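Local coordinates for protein probable adenylyl-sulfate kinase (Aeropyrum pernix, PDB 2YVU) that probably phosphorylates adenosine 5'-phosphosulfate with ATP, giving 3'-phosphoadenylyl sulfate, the activated form of sulfate, at residues W51-S57 / H70-I74; R79-R83 / I106-I112; I14-T19 / V88-S94; L18-P22 / Y153-E157. The contacts are given in a common frame with arbitrary orientation. Residue numbers count along the deposited sequence, not the author numbering.

Contact 1. Residues W51-S57 / H70-I74; sequences WARTTVS and HLKRI
This is a polar and apolar packing contact between the short helix 49-53, with the loop that leaves it, and the middle of the long helix 64-82. In the P-loop kinase fold of this protein it lies on the face of the sheet that carries Trp17, at the subunit interface. Residues 51-53 are helical. The turn then opens, with Thr55 N and Ser57 N both bonded to Ala52 O (3.0 Å each). Residues 70-74 are regular helix. Ser57 faces His70 with CA atoms 6.3 Å apart; the Val56 and Arg73 CA atoms are 8.3 Å apart. Ile74, with chi1 and chi2 both m, brings CD1 to 4.2 Å from Val56 CG2 and 4.3 Å from Trp51 CZ3, at the edge of the indole. Ala52 CB rests 3.8 Å from His70 CE1. Val56 O accepts a hydrogen bond from Arg73 of the second subunit, and the Trp51 ring meets Trp76 of that subunit edge-to-face. The polar centre is Ser57 OG. His70, chi1 t, places ND1 2.8 Å from Ser57 OG in a hydrogen bond. Arg73, chi1 t and chi3 p, donates to the same Ser57 OG from NH2 at 2.7 Å and from NE at 3.2 Å.

Contact 2. Residues R79-R83 / I106-I112; sequences RLLAR and IVEEEGI
Two helix ends meet here: the last turn of helix 64-82 and the C-terminal end of helix 97-109 with the turn that follows. Arg79 and Val107 are closest in backbone, CA to CA 5.3 Å; the Ala82 CA and Ile112 CA atoms are 7.1 Å apart. Gly111, at phi 85° and psi 15°, forms a Schellman motif: Ile112 N bonds to Val107 O (3.3 Å) and Gly111 N to Glu108 O (2.7 Å). A side chain at Gly111 would clash with the preceding carbonyl. Arg79 is fully extended, all chi angles t, and runs across to the other segment. Arg79 NE donates to Glu110 OE2 at 2.8 Å, Arg79 NH2 to Glu109 OE1 at 3.2 Å, and Arg79 NH1 weakly to Ile106 O at 3.1 Å. Glu109 is extended, whereas Glu110 bends at chi2 (p). Arg83, chi1 p and then extended, brings NH1 to 2.9 Å from Glu110 OE2. These four residues form a salt-bridge network. Arg83 NE forms its main salt bridge with Glu45 of the second subunit. Beneath the charges Ile112, chi1 m and chi2 t, puts CD1 3.5 Å from Ala82 CB and 3.4 Å from Arg79 O. The contact thus ties together two helices packed on the same side of the sheet, with Val107 and Ile112 resting on Val15 of strand 14-19.

Contact 3. Residues I14-T19 / V88-S94; sequences IVVWLT and VICSFVS
Strand 14-19 pairs in parallel with strand 87-91 at the sheet centre; the axes of 14-19 and 88-91 lie 4.6 Å apart at 17°. Ile14 O accepts Val88 N at 2.8 Å. Val15 pairs with Val88, CA to CA 4.7 Å, and Val15 CG1 lies 4.1 Å from Cys90 SG. Val16 pairs with Ile89: Val16 N donates to Val88 O (2.7 Å), and Val16 O accepts Cys90 N (2.6 Å). Trp17, chi1 t and chi2 -86°, pairs with Cys90 (CA to CA 4.8 Å) and shares its sheet face with Val15 and Val88. Trp17 CE3 sits 3.4 Å from Cys90 CB, and Cys90 SG makes an oblique sulfur-aromatic contact. The Phe92 ring and the six-membered Trp17 ring are near parallel (22°) but slid apart, centroids 5.5 Å apart. Trp17 NE1 donates to Ser94 OG at 3.2 Å; by similarity, Ser94 is the active-site phosphoserine intermediate. Leu18 pairs with Ser91 (CA to CA 5.0 Å), on the other face with Val16 and Ile89, and Leu18 N donates to Cys90 O at 2.7 Å. Thr19 OG1 is hydrogen-bonded to Tyr153 OH and, at 2.9 Å, to a water that accepts from Ser94 N (2.9 Å) and donates to Phe92 O (3.2 Å). The strands part before the P-loop. Strand 114-120 borders the other edge of strand 14-19. Helices 64-82 and 97-109 cover the Trp17 face, and helix 26-39 the Leu18 face.

Contact 4. Residues L18-P22 / Y153-E157; sequences LTGLP and YEPPE
The loop 153-157 packs against the end of strand 14-19 and the start of the P-loop. Gly20, Leu21 and Pro22 belong to the ATP-binding site by similarity. The loop is extended and has no regular helix or strand. Residues 153-156 run roughly opposite to residues 19-21, 153° apart end to end. Tyr153, chi1 t and chi2 76°, has the largest share of the buried surface. Tyr153 CB lies 3.5 Å from Leu21 CD2, where Leu21 is m,t, and the two CA atoms are 7.0 Å apart. Tyr153 OH reaches Thr19 OG1, chi1 t, in a 2.8 Å hydrogen bond, and also lies 3.6 Å from Gly20 N. Glu154 and Pro155 turn their side chains away. Pro156 faces back, with CG 3.6 Å from Thr19 CG2 and CA 8.3 Å from Thr19 CA. The loop links helix 147-150 to the edge strand 161-164. Pro155 and Pro156 touch Tyr118 of strand 114-120, and Arg100 of helix 97-109 packs on Thr19, Tyr153 and Pro156.

The centre of contact 3 lies about 3 Å from that of the chain. The centres of contacts 1, 2 and 4 are about 12, 13 and 11 Å from its own. Contacts 1 and 2 share helix 64-82, with centres about 17 Å apart, and both reach the second subunit. Ile74 of contact 1 packs on Trp17 and Phe92; Val107 of contact 2 packs on Val15. Contacts 3 and 4 start from the same stretch, sharing Leu18 and Thr19. Contact 1 closes before contact 2 opens, and both fall between the two segments of contact 4; contacts 2 and 3 alternate. The central strands thus connect the dimer-facing helix to the predicted nucleotide site.

Contact 1. Residues W51-S57 / H70-I74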
loop_
_atom_site.group_PDB
_atom_site.type_symbol
_atom_site.label_atom_id
_atom_site.label_comp_id
_atom_site.label_asym_id
_atom_site.label_seq_id
_atom_site.Cartn_x
_atom_site.Cartn_y
_atom_site.Cartn_z
ATOM N N TRP A 51 -11.971 2.849 1.695
ATOM C CA TRP A 51 -11.162 2.349 0.590
ATOM C C TRP A 51 -10.428 1.099 1.043
ATOM O O TRP A 51 -10.496 0.054 0.403
ATOM C CB TRP A 51 -10.138 3.400 0.155
ATOM C CG TRP A 51 -9.021 2.837 -0.670
ATOM C CD1 TRP A 51 -9.069 2.480 -1.993
ATOM C CD2 TRP A 51 -7.696 2.522 -0.218
ATOM N NE1 TRP A 51 -7.853 1.963 -2.386
ATOM C CE2 TRP A 51 -6.994 1.976 -1.318
ATOM C CE3 TRP A 51 -7.035 2.645 1.010
ATOM C CZ2 TRP A 51 -5.663 1.556 -1.225
ATOM C CZ3 TRP A 51 -5.717 2.228 1.101
ATOM C CH2 TRP A 51 -5.044 1.689 -0.011
ATOM N N ALA A 52 -9.725 1.213 2.163
ATOM C CA ALA A 52 -8.945 0.099 2.699
ATOM C C ALA A 52 -9.771 -1.161 2.919
ATOM O O ALA A 52 -9.314 -2.273 2.661
ATOM C CB ALA A 52 -8.295 0.517 4.019
ATOM N N ARG A 53 -10.990 -0.975 3.411
ATOM C CA ARG A 53 -11.885 -2.071 3.721
ATOM C C ARG A 53 -12.167 -2.998 2.541
ATOM O O ARG A 53 -12.444 -4.175 2.733
ATOM C CB ARG A 53 -13.183 -1.494 4.278
ATOM C CG ARG A 53 -14.138 -2.502 4.882
ATOM C CD ARG A 53 -15.390 -1.783 5.356
ATOM N NE ARG A 53 -15.739 -0.718 4.419
ATOM C CZ ARG A 53 -16.915 -0.104 4.378
ATOM N NH1 ARG A 53 -17.884 -0.446 5.227
ATOM N NH2 ARG A 53 -17.119 0.857 3.483
ATOM N N THR A 54 -12.095 -2.486 1.317
ATOM C CA THR A 54 -12.346 -3.345 0.172
ATOM C C THR A 54 -11.083 -3.616 -0.626
ATOM O O THR A 54 -11.150 -4.214 -1.703
ATOM C CB THR A 54 -13.392 -2.739 -0.791
ATOM O OG1 THR A 54 -12.913 -1.488 -1.294
ATOM C CG2 THR A 54 -14.716 -2.529 -0.070
ATOM N N THR A 55 -9.929 -3.200 -0.113
ATOM C CA THR A 55 -8.701 -3.415 -0.874
ATOM C C THR A 55 -7.523 -4.018 -0.114
ATOM O O THR A 55 -7.311 -5.218 -0.145
ATOM C CB THR A 55 -8.226 -2.091 -1.532
ATOM O OG1 THR A 55 -7.884 -1.145 -0.503
ATOM C CG2 THR A 55 -9.328 -1.515 -2.450
ATOM N N VAL A 56 -6.765 -3.179 0.581
ATOM C CA VAL A 56 -5.577 -3.642 1.290
ATOM C C VAL A 56 -5.804 -4.276 2.650
ATOM O O VAL A 56 -4.967 -5.024 3.145
ATOM C CB VAL A 56 -4.551 -2.479 1.423
ATOM C CG1 VAL A 56 -4.188 -1.965 0.030
ATOM C CG2 VAL A 56 -5.131 -1.345 2.258
ATOM N N SER A 57 -6.948 -3.988 3.253
ATOM C CA SER A 57 -7.265 -4.540 4.558
ATOM C C SER A 57 -8.666 -5.146 4.493
ATOM O O SER A 57 -9.401 -5.113 5.462
ATOM C CB SER A 57 -7.224 -3.427 5.612
ATOM O OG SER A 57 -5.994 -2.729 5.553
ATOM N N HIS A 70 -3.443 -3.387 10.693
ATOM C CA HIS A 70 -3.993 -2.569 9.622
ATOM C C HIS A 70 -3.315 -1.215 9.543
ATOM O O HIS A 70 -2.869 -0.800 8.473
ATOM C CB HIS A 70 -5.494 -2.457 9.873
ATOM C CG HIS A 70 -6.152 -1.289 9.227
ATOM N ND1 HIS A 70 -6.301 -1.175 7.862
ATOM C CD2 HIS A 70 -6.788 -0.223 9.767
ATOM C CE1 HIS A 70 -7.007 -0.093 7.589
ATOM N NE2 HIS A 70 -7.314 0.503 8.728
ATOM N N LEU A 71 -3.213 -0.541 10.683
ATOM C CA LEU A 71 -2.592 0.770 10.748
ATOM C C LEU A 71 -1.110 0.735 10.384
ATOM O O LEU A 71 -0.597 1.646 9.728
ATOM C CB LEU A 71 -2.793 1.367 12.148
ATOM C CG LEU A 71 -4.269 1.680 12.457
ATOM C CD1 LEU A 71 -4.421 2.153 13.905
ATOM C CD2 LEU A 71 -4.792 2.762 11.492
ATOM N N LYS A 72 -0.411 -0.304 10.816
ATOM C CA LYS A 72 1.001 -0.428 10.488
ATOM C C LYS A 72 1.099 -0.594 8.964
ATOM O O LYS A 72 1.998 -0.081 8.313
ATOM C CB LYS A 72 1.594 -1.654 11.181
ATOM C CG LYS A 72 3.004 -1.989 10.707
ATOM C CD LYS A 72 3.567 -3.184 11.460
ATOM C CE LYS A 72 5.043 -3.397 11.121
ATOM N NZ LYS A 72 5.617 -4.581 11.847
ATOM N N ARG A 73 0.155 -1.332 8.408
ATOM C CA ARG A 73 0.125 -1.565 6.985
ATOM C C ARG A 73 -0.097 -0.257 6.243
ATOM O O ARG A 73 0.564 0.016 5.244
ATOM C CB ARG A 73 -0.987 -2.548 6.661
ATOM C CG ARG A 73 -1.139 -2.801 5.211
ATOM C CD ARG A 73 -1.759 -4.148 5.044
ATOM N NE ARG A 73 -3.103 -4.133 5.543
ATOM C CZ ARG A 73 -3.635 -5.089 6.289
ATOM N NH1 ARG A 73 -2.934 -6.164 6.639
ATOM N NH2 ARG A 73 -4.882 -4.954 6.678
ATOM N N ILE A 74 -1.032 0.548 6.734
ATOM C CA ILE A 74 -1.306 1.836 6.110
ATOM C C ILE A 74 -0.071 2.722 6.178
ATOM O O ILE A 74 0.249 3.416 5.224
ATOM C CB ILE A 74 -2.474 2.568 6.805
ATOM C CG1 ILE A 74 -3.786 1.815 6.540
ATOM C CG2 ILE A 74 -2.568 4.004 6.289
ATOM C CD1 ILE A 74 -4.056 1.556 5.053
#

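Contact 2. Residues R79-R83 / I106-I112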
loop_
_atom_site.group_PDB
_atom_site.type_symbol
_atom_site.label_atom_id
_atom_site.label_comp_id
_atom_site.label_asym_id
_atom_site.label_seq_id
_atom_site.Cartn_x
_atom_site.Cartn_y
_atom_site.Cartn_z
ATOM N N ARG A 79 4.282 5.507 3.578
ATOM C CA ARG A 79 5.709 5.780 3.524
ATOM C C ARG A 79 6.255 5.553 2.100
ATOM O O ARG A 79 7.020 6.370 1.568
ATOM C CB ARG A 79 6.413 4.895 4.562
ATOM C CG ARG A 79 7.924 4.782 4.426
ATOM C CD ARG A 79 8.504 4.040 5.640
ATOM N NE ARG A 79 9.921 3.699 5.499
ATOM C CZ ARG A 79 10.667 3.175 6.474
ATOM N NH1 ARG A 79 10.146 2.930 7.670
ATOM N NH2 ARG A 79 11.937 2.875 6.251
ATOM N N LEU A 80 5.848 4.448 1.477
ATOM C CA LEU A 80 6.286 4.151 0.126
ATOM C C LEU A 80 5.822 5.231 -0.847
ATOM O O LEU A 80 6.580 5.676 -1.695
ATOM C CB LEU A 80 5.734 2.804 -0.329
ATOM C CG LEU A 80 6.655 1.582 -0.305
ATOM C CD1 LEU A 80 7.533 1.588 0.907
ATOM C CD2 LEU A 80 5.776 0.324 -0.346
ATOM N N LEU A 81 4.572 5.644 -0.746
ATOM C CA LEU A 81 4.087 6.664 -1.671
ATOM C C LEU A 81 4.825 7.983 -1.437
ATOM O O LEU A 81 5.292 8.641 -2.379
ATOM C CB LEU A 81 2.575 6.870 -1.492
ATOM C CG LEU A 81 1.635 5.777 -2.048
ATOM C CD1 LEU A 81 0.229 5.926 -1.452
ATOM C CD2 LEU A 81 1.569 5.873 -3.567
ATOM N N ALA A 82 4.951 8.356 -0.172
ATOM C CA ALA A 82 5.583 9.620 0.166
ATOM C C ALA A 82 7.054 9.700 -0.223
ATOM O O ALA A 82 7.520 10.758 -0.647
ATOM C CB ALA A 82 5.398 9.915 1.661
ATOM N N ARG A 83 7.793 8.605 -0.081
ATOM C CA ARG A 83 9.194 8.652 -0.471
ATOM C C ARG A 83 9.303 8.749 -1.986
ATOM O O ARG A 83 10.400 8.942 -2.517
ATOM C CB ARG A 83 9.986 7.438 0.059
ATOM C CG ARG A 83 9.757 6.091 -0.615
ATOM C CD ARG A 83 10.422 5.040 0.259
ATOM N NE ARG A 83 10.490 3.697 -0.322
ATOM C CZ ARG A 83 10.839 2.625 0.386
ATOM N NH1 ARG A 83 11.131 2.768 1.678
ATOM N NH2 ARG A 83 10.924 1.427 -0.182
ATOM N N ILE A 106 6.975 4.888 11.802
ATOM C CA ILE A 106 7.245 4.276 10.521
ATOM C C ILE A 106 7.472 5.335 9.466
ATOM O O ILE A 106 8.428 5.247 8.692
ATOM C CB ILE A 106 6.095 3.343 10.126
ATOM C CG1 ILE A 106 6.146 2.105 11.034
ATOM C CG2 ILE A 106 6.175 3.004 8.638
ATOM C CD1 ILE A 106 4.909 1.214 10.996
ATOM N N VAL A 107 6.630 6.362 9.453
ATOM C CA VAL A 107 6.779 7.435 8.449
ATOM C C VAL A 107 8.052 8.286 8.670
ATOM O O VAL A 107 8.820 8.553 7.721
ATOM C CB VAL A 107 5.518 8.356 8.442
ATOM C CG1 VAL A 107 5.703 9.531 7.489
ATOM C CG2 VAL A 107 4.264 7.515 8.012
ATOM N N GLU A 108 8.291 8.679 9.921
ATOM C CA GLU A 108 9.434 9.525 10.261
ATOM C C GLU A 108 10.770 8.843 10.031
ATOM O O GLU A 108 11.752 9.503 9.718
ATOM C CB GLU A 108 9.326 10.012 11.712
ATOM C CG GLU A 108 8.087 10.855 11.931
ATOM C CD GLU A 108 8.097 11.627 13.227
ATOM O OE1 GLU A 108 8.651 11.127 14.230
ATOM O OE2 GLU A 108 7.523 12.733 13.248
ATOM N N GLU A 109 10.792 7.528 10.185
ATOM C CA GLU A 109 11.994 6.747 9.966
ATOM C C GLU A 109 12.527 7.034 8.557
ATOM O O GLU A 109 13.709 7.268 8.364
ATOM C CB GLU A 109 11.662 5.260 10.129
ATOM C CG GLU A 109 12.713 4.314 9.592
ATOM C CD GLU A 109 12.344 2.849 9.790
ATOM O OE1 GLU A 109 12.951 1.989 9.116
ATOM O OE2 GLU A 109 11.453 2.557 10.618
ATOM N N GLU A 110 11.639 7.028 7.574
ATOM C CA GLU A 110 12.026 7.298 6.194
ATOM C C GLU A 110 12.453 8.756 6.050
ATOM O O GLU A 110 12.900 9.170 4.983
ATOM C CB GLU A 110 10.828 7.047 5.271
ATOM C CG GLU A 110 11.105 7.188 3.782
ATOM C CD GLU A 110 11.887 6.009 3.229
ATOM O OE1 GLU A 110 12.779 6.234 2.384
ATOM O OE2 GLU A 110 11.598 4.856 3.632
ATOM N N GLY A 111 12.288 9.545 7.108
ATOM C CA GLY A 111 12.634 10.959 7.025
ATOM C C GLY A 111 11.486 11.780 6.446
ATOM O O GLY A 111 11.649 12.934 6.053
ATOM N N ILE A 112 10.300 11.183 6.409
ATOM C CA ILE A 112 9.120 11.851 5.872
ATOM C C ILE A 112 8.337 12.609 6.935
ATOM O O ILE A 112 8.047 12.072 8.001
ATOM C CB ILE A 112 8.176 10.819 5.211
ATOM C CG1 ILE A 112 8.923 10.112 4.088
ATOM C CG2 ILE A 112 6.917 11.502 4.675
ATOM C CD1 ILE A 112 8.160 8.954 3.493
#

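Contact 3. Residues I14-T19 / V88-S94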
loop_
_atom_site.group_PDB
_atom_site.type_symbol
_atom_site.label_atom_id
_atom_site.label_comp_id
_atom_site.label_asym_id
_atom_site.label_seq_id
_atom_site.Cartn_x
_atom_site.Cartn_y
_atom_site.Cartn_z
ATOM N N ILE A 14 4.678 14.045 1.800
ATOM C CA ILE A 14 4.438 14.104 3.245
ATOM C C ILE A 14 3.233 13.233 3.549
ATOM O O ILE A 14 2.531 12.815 2.639
ATOM C CB ILE A 14 4.084 15.543 3.725
ATOM C CG1 ILE A 14 2.818 16.028 3.013
ATOM C CG2 ILE A 14 5.252 16.505 3.459
ATOM C CD1 ILE A 14 2.337 17.399 3.485
ATOM N N VAL A 15 3.001 12.961 4.828
ATOM C CA VAL A 15 1.849 12.164 5.250
ATOM C C VAL A 15 1.021 13.039 6.181
ATOM O O VAL A 15 1.499 13.479 7.234
ATOM C CB VAL A 15 2.266 10.861 6.028
ATOM C CG1 VAL A 15 0.986 10.065 6.467
ATOM C CG2 VAL A 15 3.125 9.993 5.157
ATOM N N VAL A 16 -0.202 13.338 5.764
ATOM C CA VAL A 16 -1.097 14.129 6.578
ATOM C C VAL A 16 -2.040 13.092 7.179
ATOM O O VAL A 16 -2.785 12.422 6.449
ATOM C CB VAL A 16 -1.900 15.138 5.726
ATOM C CG1 VAL A 16 -2.833 15.923 6.624
ATOM C CG2 VAL A 16 -0.964 16.033 4.963
ATOM N N TRP A 17 -1.989 12.952 8.499
ATOM C CA TRP A 17 -2.795 11.971 9.217
ATOM C C TRP A 17 -3.962 12.580 9.984
ATOM O O TRP A 17 -3.773 13.163 11.069
ATOM C CB TRP A 17 -1.897 11.188 10.174
ATOM C CG TRP A 17 -2.550 9.971 10.756
ATOM C CD1 TRP A 17 -3.344 9.913 11.877
ATOM C CD2 TRP A 17 -2.563 8.660 10.188
ATOM N NE1 TRP A 17 -3.855 8.640 12.033
ATOM C CE2 TRP A 17 -3.400 7.855 11.005
ATOM C CE3 TRP A 17 -1.953 8.080 9.062
ATOM C CZ2 TRP A 17 -3.652 6.516 10.722
ATOM C CZ3 TRP A 17 -2.203 6.751 8.787
ATOM C CH2 TRP A 17 -3.049 5.979 9.613
ATOM N N LEU A 18 -5.181 12.457 9.448
ATOM C CA LEU A 18 -6.304 13.046 10.163
ATOM C C LEU A 18 -6.812 12.074 11.223
ATOM O O LEU A 18 -7.139 10.926 10.921
ATOM C CB LEU A 18 -7.426 13.399 9.193
ATOM C CG LEU A 18 -7.030 14.241 7.969
ATOM C CD1 LEU A 18 -8.131 14.159 6.925
ATOM C CD2 LEU A 18 -6.783 15.676 8.363
ATOM N N THR A 19 -6.881 12.523 12.469
ATOM C CA THR A 19 -7.380 11.653 13.517
ATOM C C THR A 19 -8.542 12.356 14.223
ATOM O O THR A 19 -8.507 13.571 14.473
ATOM C CB THR A 19 -6.258 11.279 14.538
ATOM O OG1 THR A 19 -6.812 10.502 15.604
ATOM C CG2 THR A 19 -5.621 12.528 15.122
ATOM N N VAL A 88 0.443 12.207 0.868
ATOM C CA VAL A 88 -0.519 11.199 1.294
ATOM C C VAL A 88 -1.414 11.710 2.387
ATOM O O VAL A 88 -0.946 12.002 3.484
ATOM C CB VAL A 88 0.187 9.963 1.814
ATOM C CG1 VAL A 88 -0.838 8.788 1.989
ATOM C CG2 VAL A 88 1.313 9.597 0.857
ATOM N N ILE A 89 -2.697 11.842 2.083
ATOM C CA ILE A 89 -3.645 12.324 3.084
ATOM C C ILE A 89 -4.399 11.119 3.640
ATOM O O ILE A 89 -5.085 10.391 2.904
ATOM C CB ILE A 89 -4.604 13.360 2.462
ATOM C CG1 ILE A 89 -3.779 14.532 1.895
ATOM C CG2 ILE A 89 -5.578 13.890 3.518
ATOM C CD1 ILE A 89 -4.543 15.376 0.864
ATOM N N CYS A 90 -4.252 10.891 4.942
ATOM C CA CYS A 90 -4.885 9.740 5.577
ATOM C C CYS A 90 -6.025 10.071 6.531
ATOM O O CYS A 90 -5.917 10.981 7.350
ATOM C CB CYS A 90 -3.841 8.925 6.346
ATOM S SG CYS A 90 -2.534 8.245 5.372
ATOM N N SER A 91 -7.105 9.303 6.435
ATOM C CA SER A 91 -8.263 9.485 7.299
ATOM C C SER A 91 -8.687 8.123 7.807
ATOM O O SER A 91 -9.375 7.363 7.109
ATOM C CB SER A 91 -9.436 10.102 6.543
ATOM O OG SER A 91 -10.530 10.191 7.434
ATOM N N PHE A 92 -8.278 7.802 9.024
ATOM C CA PHE A 92 -8.605 6.501 9.568
ATOM C C PHE A 92 -9.133 6.526 10.983
ATOM O O PHE A 92 -9.061 7.540 11.668
ATOM C CB PHE A 92 -7.370 5.599 9.532
ATOM C CG PHE A 92 -6.998 5.154 8.164
ATOM C CD1 PHE A 92 -6.089 5.881 7.409
ATOM C CD2 PHE A 92 -7.602 4.029 7.604
ATOM C CE1 PHE A 92 -5.776 5.497 6.104
ATOM C CE2 PHE A 92 -7.298 3.634 6.296
ATOM C CZ PHE A 92 -6.380 4.369 5.545
ATOM N N VAL A 93 -9.674 5.384 11.401
ATOM C CA VAL A 93 -10.168 5.227 12.757
ATOM C C VAL A 93 -8.934 4.724 13.521
ATOM O O VAL A 93 -8.513 3.567 13.375
ATOM C CB VAL A 93 -11.323 4.198 12.820
ATOM C CG1 VAL A 93 -10.900 2.900 12.184
ATOM C CG2 VAL A 93 -11.748 3.966 14.260
ATOM N N SER A 94 -8.333 5.624 14.292
ATOM C CA SER A 94 -7.138 5.311 15.068
ATOM C C SER A 94 -7.232 6.078 16.393
ATOM O O SER A 94 -6.476 7.013 16.643
ATOM C CB SER A 94 -5.914 5.742 14.256
ATOM O OG SER A 94 -6.057 7.072 13.752
HETATM O O HOH W 1 -8.752 8.449 14.772
#

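Contact 4. Residues L18-P22 / Y153-E157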
loop_
_atom_site.group_PDB
_atom_site.type_symbol
_atom_site.label_atom_id
_atom_site.label_comp_id
_atom_site.label_asym_id
_atom_site.label_seq_id
_atom_site.Cartn_x
_atom_site.Cartn_y
_atom_site.Cartn_z
ATOM N N LEU A 18 -5.181 12.457 9.448
ATOM C CA LEU A 18 -6.304 13.046 10.163
ATOM C C LEU A 18 -6.812 12.074 11.223
ATOM O O LEU A 18 -7.139 10.926 10.921
ATOM C CB LEU A 18 -7.426 13.399 9.193
ATOM C CG LEU A 18 -7.030 14.241 7.969
ATOM C CD1 LEU A 18 -8.131 14.159 6.925
ATOM C CD2 LEU A 18 -6.783 15.676 8.363
ATOM N N THR A 19 -6.881 12.523 12.469
ATOM C CA THR A 19 -7.380 11.653 13.517
ATOM C C THR A 19 -8.542 12.356 14.223
ATOM O O THR A 19 -8.507 13.571 14.473
ATOM C CB THR A 19 -6.258 11.279 14.538
ATOM O OG1 THR A 19 -6.812 10.502 15.604
ATOM C CG2 THR A 19 -5.621 12.528 15.122
ATOM N N GLY A 20 -9.580 11.582 14.521
ATOM C CA GLY A 20 -10.746 12.123 15.170
ATOM C C GLY A 20 -11.843 11.076 15.205
ATOM O O GLY A 20 -11.695 10.005 14.627
ATOM N N LEU A 21 -12.937 11.393 15.884
ATOM C CA LEU A 21 -14.054 10.476 16.019
ATOM C C LEU A 21 -14.795 10.265 14.718
ATOM O O LEU A 21 -14.800 11.136 13.846
ATOM C CB LEU A 21 -15.052 11.009 17.068
ATOM C CG LEU A 21 -14.652 11.022 18.548
ATOM C CD1 LEU A 21 -15.704 11.784 19.356
ATOM C CD2 LEU A 21 -14.504 9.600 19.060
ATOM N N PRO A 22 -15.419 9.084 14.559
ATOM C CA PRO A 22 -16.171 8.836 13.328
ATOM C C PRO A 22 -17.242 9.922 13.344
ATOM O O PRO A 22 -17.795 10.214 14.403
ATOM C CB PRO A 22 -16.779 7.453 13.568
ATOM C CG PRO A 22 -15.785 6.789 14.451
ATOM C CD PRO A 22 -15.370 7.879 15.410
ATOM N N TYR A 153 -11.831 7.547 22.594
ATOM C CA TYR A 153 -10.853 8.257 21.786
ATOM C C TYR A 153 -9.824 8.992 22.631
ATOM O O TYR A 153 -10.177 9.698 23.567
ATOM C CB TYR A 153 -11.581 9.251 20.884
ATOM C CG TYR A 153 -10.666 10.044 19.991
ATOM C CD1 TYR A 153 -10.093 9.464 18.862
ATOM C CD2 TYR A 153 -10.307 11.353 20.320
ATOM C CE1 TYR A 153 -9.183 10.154 18.091
ATOM C CE2 TYR A 153 -9.388 12.057 19.553
ATOM C CZ TYR A 153 -8.826 11.445 18.437
ATOM O OH TYR A 153 -7.881 12.110 17.694
ATOM N N GLU A 154 -8.555 8.854 22.272
ATOM C CA GLU A 154 -7.477 9.523 22.991
ATOM C C GLU A 154 -6.906 10.636 22.124
ATOM O O GLU A 154 -6.161 10.372 21.171
ATOM C CB GLU A 154 -6.383 8.504 23.333
ATOM C CG GLU A 154 -6.964 7.210 23.864
ATOM C CD GLU A 154 -5.915 6.255 24.359
ATOM O OE1 GLU A 154 -4.944 6.007 23.622
ATOM O OE2 GLU A 154 -6.071 5.740 25.483
ATOM N N PRO A 155 -7.231 11.897 22.447
ATOM C CA PRO A 155 -6.726 13.016 21.648
ATOM C C PRO A 155 -5.206 13.062 21.575
ATOM O O PRO A 155 -4.530 12.612 22.488
ATOM C CB PRO A 155 -7.299 14.242 22.365
ATOM C CG PRO A 155 -8.528 13.719 23.009
ATOM C CD PRO A 155 -8.088 12.381 23.539
ATOM N N PRO A 156 -4.649 13.591 20.472
ATOM C CA PRO A 156 -3.190 13.676 20.339
ATOM C C PRO A 156 -2.651 14.642 21.400
ATOM O O PRO A 156 -3.271 15.676 21.665
ATOM C CB PRO A 156 -2.998 14.233 18.925
ATOM C CG PRO A 156 -4.246 13.837 18.222
ATOM C CD PRO A 156 -5.308 14.059 19.245
ATOM N N GLU A 157 -1.520 14.296 22.010
ATOM C CA GLU A 157 -0.894 15.151 23.022
ATOM C C GLU A 157 -0.411 16.445 22.364
ATOM O O GLU A 157 -0.693 17.559 22.835
ATOM C CB GLU A 157 0.317 14.449 23.637
ATOM C CG GLU A 157 0.022 13.118 24.287
ATOM C CD GLU A 157 -0.821 13.256 25.530
ATOM O OE1 GLU A 157 -1.159 12.215 26.130
ATOM O OE2 GLU A 157 -1.145 14.403 25.909
#